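Local atomic coordinates of uncharacterized protein YfeY (Escherichia coli, PDB entry 2QZB), a protein that is of unknown function but belongs to the DUF1131 family and is probably a lipoprotein. Residues 14-28 and 78-92. Sequence-based numbering, arbitrary orientation.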
ATOM      1  N   THR A  14      -6.216  14.064   0.053  1.00 36.36           N
ATOM      2  CA  THR A  14      -5.119  13.096   0.337  1.00 35.54           C
ATOM      3  C   THR A  14      -4.951  12.053  -0.766  1.00 34.59           C
ATOM      4  O   THR A  14      -5.878  11.280  -1.073  1.00 33.39           O
ATOM      5  CB  THR A  14      -5.350  12.397   1.674  1.00 36.70           C
ATOM      6  OG1 THR A  14      -5.539  13.399   2.688  1.00 39.07           O
ATOM      7  CG2 THR A  14      -4.158  11.473   2.046  1.00 35.26           C
ATOM      8  N   LYS A  15      -3.750  12.035  -1.344  1.00 32.82           N
ATOM      9  CA  LYS A  15      -3.363  11.001  -2.296  1.00 31.47           C
ATOM     10  C   LYS A  15      -1.970  10.432  -1.994  1.00 30.03           C
ATOM     11  O   LYS A  15      -1.096  11.108  -1.415  1.00 28.57           O
ATOM     12  CB  LYS A  15      -3.341  11.535  -3.724  1.00 31.90           C
ATOM     13  CG  LYS A  15      -4.593  12.268  -4.189  1.00 36.10           C
ATOM     14  CD  LYS A  15      -4.713  12.143  -5.696  1.00 40.81           C
ATOM     15  CE  LYS A  15      -5.966  12.856  -6.223  1.00 45.38           C
ATOM     16  NZ  LYS A  15      -6.218  12.483  -7.649  1.00 48.09           N
ATOM     17  N   VAL A  16      -1.767   9.204  -2.441  1.00 27.46           N
ATOM     18  CA  VAL A  16      -0.434   8.651  -2.521  1.00 27.78           C
ATOM     19  C   VAL A  16       0.316   9.267  -3.709  1.00 27.89           C
ATOM     20  O   VAL A  16      -0.172   9.266  -4.840  1.00 26.74           O
ATOM     21  CB  VAL A  16      -0.495   7.125  -2.676  1.00 26.86           C
ATOM     22  CG1 VAL A  16       0.837   6.489  -2.347  1.00 28.02           C
ATOM     23  CG2 VAL A  16      -1.627   6.558  -1.784  1.00 26.89           C
ATOM     24  N   SER A  17       1.510   9.786  -3.436  1.00 28.63           N
ATOM     25  CA  SER A  17       2.363  10.393  -4.464  1.00 28.80           C
ATOM     26  C   SER A  17       3.784   9.920  -4.235  1.00 28.90           C
ATOM     27  O   SER A  17       4.052   9.276  -3.234  1.00 29.03           O
ATOM     28  CB  SER A  17       2.306  11.915  -4.352  1.00 28.74           C
ATOM     29  OG  SER A  17       3.017  12.392  -3.182  1.00 30.52           O
ATOM     30  N   GLU A  18       4.697  10.259  -5.146  1.00 29.19           N
ATOM     31  CA  GLU A  18       6.127   9.964  -4.987  1.00 30.12           C
ATOM     32  C   GLU A  18       6.688  10.351  -3.619  1.00 30.38           C
ATOM     33  O   GLU A  18       7.574   9.661  -3.120  1.00 30.83           O
ATOM     34  CB  GLU A  18       6.957  10.683  -6.069  1.00 30.70           C
ATOM     35  CG  GLU A  18       6.677  10.219  -7.491  1.00 32.32           C
ATOM     36  CD  GLU A  18       6.835   8.725  -7.634  1.00 37.23           C
ATOM     37  OE1 GLU A  18       7.974   8.214  -7.545  1.00 40.45           O
ATOM     38  OE2 GLU A  18       5.816   8.053  -7.814  1.00 38.39           O
ATOM     39  N   GLN A  19       6.168  11.438  -3.046  1.00 31.06           N
ATOM     40  CA  GLN A  19       6.589  11.999  -1.750  1.00 33.30           C
ATOM     41  C   GLN A  19       5.957  11.405  -0.487  1.00 32.24           C
ATOM     42  O   GLN A  19       6.434  11.659   0.614  1.00 33.79           O
ATOM     43  CB  GLN A  19       6.317  13.503  -1.699  1.00 34.21           C
ATOM     44  CG  GLN A  19       6.713  14.284  -2.948  1.00 39.66           C
ATOM     45  CD  GLN A  19       5.623  14.261  -4.046  1.00 46.72           C
ATOM     46  OE1 GLN A  19       4.429  14.489  -3.776  1.00 51.49           O
ATOM     47  NE2 GLN A  19       6.040  14.012  -5.287  1.00 46.87           N
ATOM     48  N   GLY A  20       4.865  10.671  -0.615  1.00 31.66           N
ATOM     49  CA  GLY A  20       4.236  10.079   0.563  1.00 30.93           C
ATOM     50  C   GLY A  20       2.734  10.036   0.416  1.00 30.41           C
ATOM     51  O   GLY A  20       2.219   9.893  -0.681  1.00 29.95           O
ATOM     52  N   VAL A  21       2.050  10.129   1.542  1.00 30.16           N
ATOM     53  CA  VAL A  21       0.594  10.029   1.603  1.00 29.28           C
ATOM     54  C   VAL A  21       0.183  11.290   2.322  1.00 30.20           C
ATOM     55  O   VAL A  21       0.444  11.447   3.513  1.00 30.33           O
ATOM     56  CB  VAL A  21       0.145   8.767   2.330  1.00 28.06           C
ATOM     57  CG1 VAL A  21      -1.392   8.686   2.399  1.00 27.71           C
ATOM     58  CG2 VAL A  21       0.724   7.527   1.636  1.00 27.96           C
ATOM     59  N   GLY A  22      -0.395  12.231   1.583  1.00 31.49           N
ATOM     60  CA  GLY A  22      -0.736  13.549   2.153  1.00 32.77           C
ATOM     61  C   GLY A  22       0.528  14.214   2.672  1.00 34.20           C
ATOM     62  O   GLY A  22       1.456  14.458   1.914  1.00 34.83           O
ATOM     63  N   GLU A  23       0.590  14.474   3.971  1.00 34.23           N
ATOM     64  CA  GLU A  23       1.772  15.105   4.552  1.00 35.11           C
ATOM     65  C   GLU A  23       2.674  14.084   5.265  1.00 34.46           C
ATOM     66  O   GLU A  23       3.672  14.435   5.879  1.00 34.64           O
ATOM     67  CB  GLU A  23       1.362  16.261   5.480  1.00 36.01           C
ATOM     68  CG  GLU A  23       0.195  17.157   4.944  1.00 40.86           C
ATOM     69  CD  GLU A  23       0.514  17.941   3.637  1.00 49.50           C
ATOM     70  OE1 GLU A  23       0.525  19.194   3.681  1.00 51.18           O
ATOM     71  OE2 GLU A  23       0.727  17.324   2.553  1.00 53.11           O
ATOM     72  N   LEU A  24       2.329  12.807   5.161  1.00 33.63           N
ATOM     73  CA  LEU A  24       3.192  11.727   5.639  1.00 32.23           C
ATOM     74  C   LEU A  24       4.281  11.478   4.585  1.00 32.97           C
ATOM     75  O   LEU A  24       3.979  11.161   3.446  1.00 32.50           O
ATOM     76  CB  LEU A  24       2.382  10.465   5.871  1.00 30.70           C
ATOM     77  CG  LEU A  24       1.244  10.503   6.889  1.00 31.02           C
ATOM     78  CD1 LEU A  24       0.384   9.271   6.748  1.00 28.30           C
ATOM     79  CD2 LEU A  24       1.794  10.581   8.328  1.00 28.79           C
ATOM     80  N   THR A  25       5.537  11.681   4.973  1.00 33.69           N
ATOM     81  CA  THR A  25       6.674  11.652   4.045  1.00 34.40           C
ATOM     82  C   THR A  25       7.843  10.911   4.681  1.00 34.35           C
ATOM     83  O   THR A  25       7.755  10.418   5.829  1.00 32.33           O
ATOM     84  CB  THR A  25       7.136  13.090   3.553  1.00 35.36           C
ATOM     85  OG1 THR A  25       7.879  13.761   4.582  1.00 37.87           O
ATOM     86  CG2 THR A  25       5.969  13.973   3.106  1.00 34.47           C
ATOM     87  N   ALA A  26       8.930  10.796   3.921  1.00 34.68           N
ATOM     88  CA  ALA A  26      10.152  10.170   4.417  1.00 35.38           C
ATOM     89  C   ALA A  26      10.726  10.960   5.606  1.00 35.94           C
ATOM     90  O   ALA A  26      11.444  10.400   6.428  1.00 36.51           O
ATOM     91  CB  ALA A  26      11.190  10.055   3.308  1.00 35.58           C
ATOM     92  N   SER A  27      10.420  12.245   5.713  1.00 36.63           N
ATOM     93  CA  SER A  27      10.950  13.007   6.867  1.00 38.02           C
ATOM     94  C   SER A  27      10.031  12.995   8.101  1.00 38.00           C
ATOM     95  O   SER A  27      10.413  13.489   9.169  1.00 38.51           O
ATOM     96  CB  SER A  27      11.355  14.433   6.476  1.00 38.78           C
ATOM     97  OG  SER A  27      10.430  15.023   5.571  1.00 41.60           O
ATOM     98  N   THR A  28       8.830  12.422   7.960  1.00 36.66           N
ATOM     99  CA  THR A  28       7.919  12.296   9.081  1.00 35.26           C
ATOM    100  C   THR A  28       8.426  11.300  10.124  1.00 34.60           C
ATOM    101  O   THR A  28       8.625  10.139   9.828  1.00 34.86           O
ATOM    102  CB  THR A  28       6.490  11.952   8.624  1.00 35.22           C
ATOM    103  OG1 THR A  28       6.088  12.854   7.581  1.00 32.48           O
ATOM    104  CG2 THR A  28       5.530  12.087   9.802  1.00 34.13           C
ATOM    105  N   THR A  78      11.958   6.577  11.133  1.00 37.05           N
ATOM    106  CA  THR A  78      11.315   7.635  10.370  1.00 35.73           C
ATOM    107  C   THR A  78      10.475   6.849   9.368  1.00 33.85           C
ATOM    108  O   THR A  78      10.692   5.659   9.222  1.00 33.90           O
ATOM    109  CB  THR A  78      12.385   8.594   9.760  1.00 36.85           C
ATOM    110  OG1 THR A  78      11.764   9.611   8.957  1.00 38.52           O
ATOM    111  CG2 THR A  78      13.372   7.843   8.921  1.00 34.65           C
ATOM    112  N   ILE A  79       9.461   7.446   8.753  1.00 32.70           N
ATOM    113  CA  ILE A  79       8.552   6.638   7.924  1.00 30.63           C
ATOM    114  C   ILE A  79       9.237   6.147   6.659  1.00 29.72           C
ATOM    115  O   ILE A  79       9.716   6.956   5.893  1.00 29.78           O
ATOM    116  CB  ILE A  79       7.249   7.423   7.519  1.00 30.81           C
ATOM    117  CG1 ILE A  79       6.382   7.693   8.754  1.00 30.33           C
ATOM    118  CG2 ILE A  79       6.444   6.602   6.515  1.00 28.96           C
ATOM    119  CD1 ILE A  79       5.187   8.651   8.498  1.00 30.93           C
ATOM    120  N   SER A  80       9.253   4.837   6.436  1.00 29.58           N
ATOM    121  CA  SER A  80       9.851   4.274   5.227  1.00 29.83           C
ATOM    122  C   SER A  80       8.890   3.493   4.297  1.00 28.35           C
ATOM    123  O   SER A  80       9.255   3.160   3.165  1.00 26.77           O
ATOM    124  CB  SER A  80      11.017   3.377   5.610  1.00 30.18           C
ATOM    125  OG  SER A  80      10.527   2.303   6.354  1.00 31.99           O
ATOM    126  N   ARG A  81       7.673   3.215   4.782  1.00 25.71           N
ATOM    127  CA  ARG A  81       6.645   2.502   4.008  1.00 24.13           C
ATOM    128  C   ARG A  81       5.269   2.845   4.584  1.00 24.10           C
ATOM    129  O   ARG A  81       5.130   2.988   5.837  1.00 21.85           O
ATOM    130  CB  ARG A  81       6.863   0.987   4.056  1.00 23.53           C
ATOM    131  CG  ARG A  81       5.780   0.134   3.319  1.00 23.79           C
ATOM    132  CD  ARG A  81       6.071  -1.360   3.339  1.00 25.44           C
ATOM    133  NE  ARG A  81       4.924  -2.147   2.908  1.00 27.51           N
ATOM    134  CZ  ARG A  81       4.956  -3.415   2.499  1.00 31.17           C
ATOM    135  NH1 ARG A  81       3.828  -4.029   2.149  1.00 28.56           N
ATOM    136  NH2 ARG A  81       6.104  -4.089   2.452  1.00 31.96           N
ATOM    137  N   ILE A  82       4.279   3.000   3.685  1.00 22.63           N
ATOM    138  CA  ILE A  82       2.851   3.216   4.077  1.00 22.50           C
ATOM    139  C   ILE A  82       2.033   2.353   3.144  1.00 23.11           C
ATOM    140  O   ILE A  82       2.140   2.507   1.908  1.00 23.36           O
ATOM    141  CB  ILE A  82       2.385   4.678   3.908  1.00 22.48           C
ATOM    142  CG1 ILE A  82       3.272   5.637   4.720  1.00 21.91           C
ATOM    143  CG2 ILE A  82       0.864   4.834   4.323  1.00 22.44           C
ATOM    144  CD1 ILE A  82       3.348   7.096   4.188  1.00 22.70           C
ATOM    145  N   ASP A  83       1.285   1.409   3.705  1.00 22.00           N
ATOM    146  CA  ASP A  83       0.305   0.651   2.926  1.00 23.29           C
ATOM    147  C   ASP A  83      -1.080   1.298   3.083  1.00 22.94           C
ATOM    148  O   ASP A  83      -1.510   1.553   4.204  1.00 23.52           O
ATOM    149  CB  ASP A  83       0.253  -0.780   3.419  1.00 23.42           C
ATOM    150  CG  ASP A  83       1.619  -1.483   3.327  1.00 28.35           C
ATOM    151  OD1 ASP A  83       1.634  -2.711   3.178  1.00 32.91           O
ATOM    152  OD2 ASP A  83       2.666  -0.801   3.422  1.00 33.42           O
ATOM    153  N   VAL A  84      -1.751   1.589   1.978  1.00 22.60           N
ATOM    154  CA  VAL A  84      -3.020   2.306   2.029  1.00 21.92           C
ATOM    155  C   VAL A  84      -4.099   1.306   1.690  1.00 23.23           C
ATOM    156  O   VAL A  84      -4.022   0.609   0.667  1.00 23.24           O
ATOM    157  CB  VAL A  84      -3.068   3.543   1.104  1.00 23.08           C
ATOM    158  CG1 VAL A  84      -4.456   4.277   1.191  1.00 21.46           C
ATOM    159  CG2 VAL A  84      -1.974   4.534   1.473  1.00 20.54           C
ATOM    160  N   LEU A  85      -5.088   1.200   2.555  1.00 23.17           N
ATOM    161  CA  LEU A  85      -6.229   0.327   2.281  1.00 24.81           C
ATOM    162  C   LEU A  85      -7.544   1.103   2.216  1.00 26.43           C
ATOM    163  O   LEU A  85      -8.592   0.537   1.922  1.00 27.86           O
ATOM    164  CB  LEU A  85      -6.314  -0.752   3.356  1.00 25.39           C
ATOM    165  CG  LEU A  85      -5.063  -1.629   3.552  1.00 24.32           C
ATOM    166  CD1 LEU A  85      -4.014  -1.054   4.506  1.00 26.11           C
ATOM    167  CD2 LEU A  85      -5.516  -2.907   4.113  1.00 31.28           C
ATOM    168  N   ASP A  86      -7.478   2.385   2.530  1.00 27.51           N
ATOM    169  CA  ASP A  86      -8.621   3.302   2.528  1.00 29.47           C
ATOM    170  C   ASP A  86      -8.996   3.610   1.087  1.00 30.42           C
ATOM    171  O   ASP A  86      -8.183   4.189   0.315  1.00 28.54           O
ATOM    172  CB  ASP A  86      -8.221   4.597   3.223  1.00 29.71           C
ATOM    173  CG  ASP A  86      -9.390   5.559   3.442  1.00 32.21           C
ATOM    174  OD1 ASP A  86     -10.498   5.388   2.869  1.00 32.57           O
ATOM    175  OD2 ASP A  86      -9.170   6.515   4.207  1.00 32.79           O
ATOM    176  N   SER A  87     -10.225   3.222   0.720  1.00 30.88           N
ATOM    177  CA  SER A  87     -10.646   3.337  -0.673  1.00 32.58           C
ATOM    178  C   SER A  87     -10.782   4.800  -1.063  1.00 32.10           C
ATOM    179  O   SER A  87     -10.712   5.127  -2.235  1.00 33.12           O
ATOM    180  CB  SER A  87     -11.951   2.561  -0.922  1.00 33.41           C
ATOM    181  OG  SER A  87     -12.972   3.110  -0.103  1.00 35.10           O
ATOM    182  N   ASP A  88     -10.941   5.677  -0.072  1.00 31.60           N
ATOM    183  CA  ASP A  88     -10.987   7.111  -0.288  1.00 31.59           C
ATOM    184  C   ASP A  88      -9.654   7.802  -0.597  1.00 31.01           C
ATOM    185  O   ASP A  88      -9.636   9.003  -0.879  1.00 31.40           O
ATOM    186  CB  ASP A  88     -11.622   7.817   0.913  1.00 32.29           C
ATOM    187  CG  ASP A  88     -13.028   7.304   1.220  1.00 35.86           C
ATOM    188  OD1 ASP A  88     -13.334   7.110   2.427  1.00 35.84           O
ATOM    189  OD2 ASP A  88     -13.792   7.088   0.242  1.00 36.89           O
ATOM    190  N   ILE A  89      -8.546   7.079  -0.536  1.00 29.30           N
ATOM    191  CA  ILE A  89      -7.253   7.699  -0.870  1.00 28.13           C
ATOM    192  C   ILE A  89      -6.749   7.069  -2.159  1.00 27.46           C
ATOM    193  O   ILE A  89      -6.326   5.921  -2.141  1.00 26.92           O
ATOM    194  CB  ILE A  89      -6.226   7.457   0.285  1.00 28.62           C
ATOM    195  CG1 ILE A  89      -6.810   8.011   1.595  1.00 28.23           C
ATOM    196  CG2 ILE A  89      -4.815   8.037  -0.059  1.00 26.90           C
ATOM    197  CD1 ILE A  89      -5.968   7.752   2.787  1.00 31.97           C
ATOM    198  N   PRO A  90      -6.775   7.817  -3.270  1.00 27.42           N
ATOM    199  CA  PRO A  90      -6.248   7.248  -4.501  1.00 27.88           C
ATOM    200  C   PRO A  90      -4.745   7.538  -4.638  1.00 27.60           C
ATOM    201  O   PRO A  90      -4.199   8.343  -3.894  1.00 27.33           O
ATOM    202  CB  PRO A  90      -7.056   7.987  -5.585  1.00 29.03           C
ATOM    203  CG  PRO A  90      -7.236   9.450  -4.960  1.00 28.39           C
ATOM    204  CD  PRO A  90      -7.192   9.228  -3.435  1.00 27.68           C
ATOM    205  N   ALA A  91      -4.082   6.851  -5.562  1.00 28.23           N
ATOM    206  CA  ALA A  91      -2.754   7.217  -5.996  1.00 28.65           C
ATOM    207  C   ALA A  91      -2.872   8.395  -6.963  1.00 29.35           C
ATOM    208  O   ALA A  91      -3.890   8.554  -7.619  1.00 30.02           O
ATOM    209  CB  ALA A  91      -2.074   6.022  -6.676  1.00 28.11           C
ATOM    210  N   ASP A  92      -1.842   9.217  -7.079  1.00 29.27           N
ATOM    211  CA  ASP A  92      -1.940  10.349  -7.990  1.00 30.81           C
ATOM    212  C   ASP A  92      -1.736   9.878  -9.456  1.00 31.13           C
ATOM    213  O   ASP A  92      -1.900  10.646 -10.394  1.00 31.62           O
ATOM    214  CB  ASP A  92      -1.008  11.491  -7.567  1.00 30.63           C
ATOM    215  CG  ASP A  92       0.436  11.167  -7.785  1.00 31.29           C
ATOM    216  OD1 ASP A  92       0.741  10.056  -8.252  1.00 35.86           O
ATOM    217  OD2 ASP A  92       1.284  12.032  -7.507  1.00 34.38           O
TER
HETATM  218  O   HOH W   1      -5.554  10.407  -8.655  1.00 38.64           O
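With chi1 of Val-21 at 179°, CG2 drops beside its own backbone N and lands on Ile-82, 3.7 Å from Ile-82 CD1. Ile-82 has its CG1 branch anti to the carbonyl carbon (chi1 -57°), which lifts CD1 to where Leu-24 CB also rests on it. Farther along, Val-84 CG2 slips past Val-16 CG2 in the opposite sense, and Ile-89 CG2 reaches Val-16 CG2 from the loop after the strand. Met-70 and Trp-164, from the two strands flanking 81-84, add to this apolar layer.

Polar bonds pin both ends. Val-16 bridges Ala-91: Val-16 N donates to Pro-90 O (3.0 Å), while Asp-92 N meets Val-16 O at 2.8 Å. Outside this bridge the aliphatic chain of Lys-15 runs extended over Pro-90 CG. At the other end Ile-79 N donates to Thr-28 O (3.0 Å), Thr-78 OG1 donates to Ala-26 O (2.7 Å), and Ile-79 CD1 packs alongside Thr-28 CB.

The 16-21 hairpin and the turns after it thus lie across one face of the large antiparallel sheet, held against strand 81-84 by greasy branches in the middle and by backbone hydrogen bonds at both margins, joined at one by the Thr-78 hydroxyl.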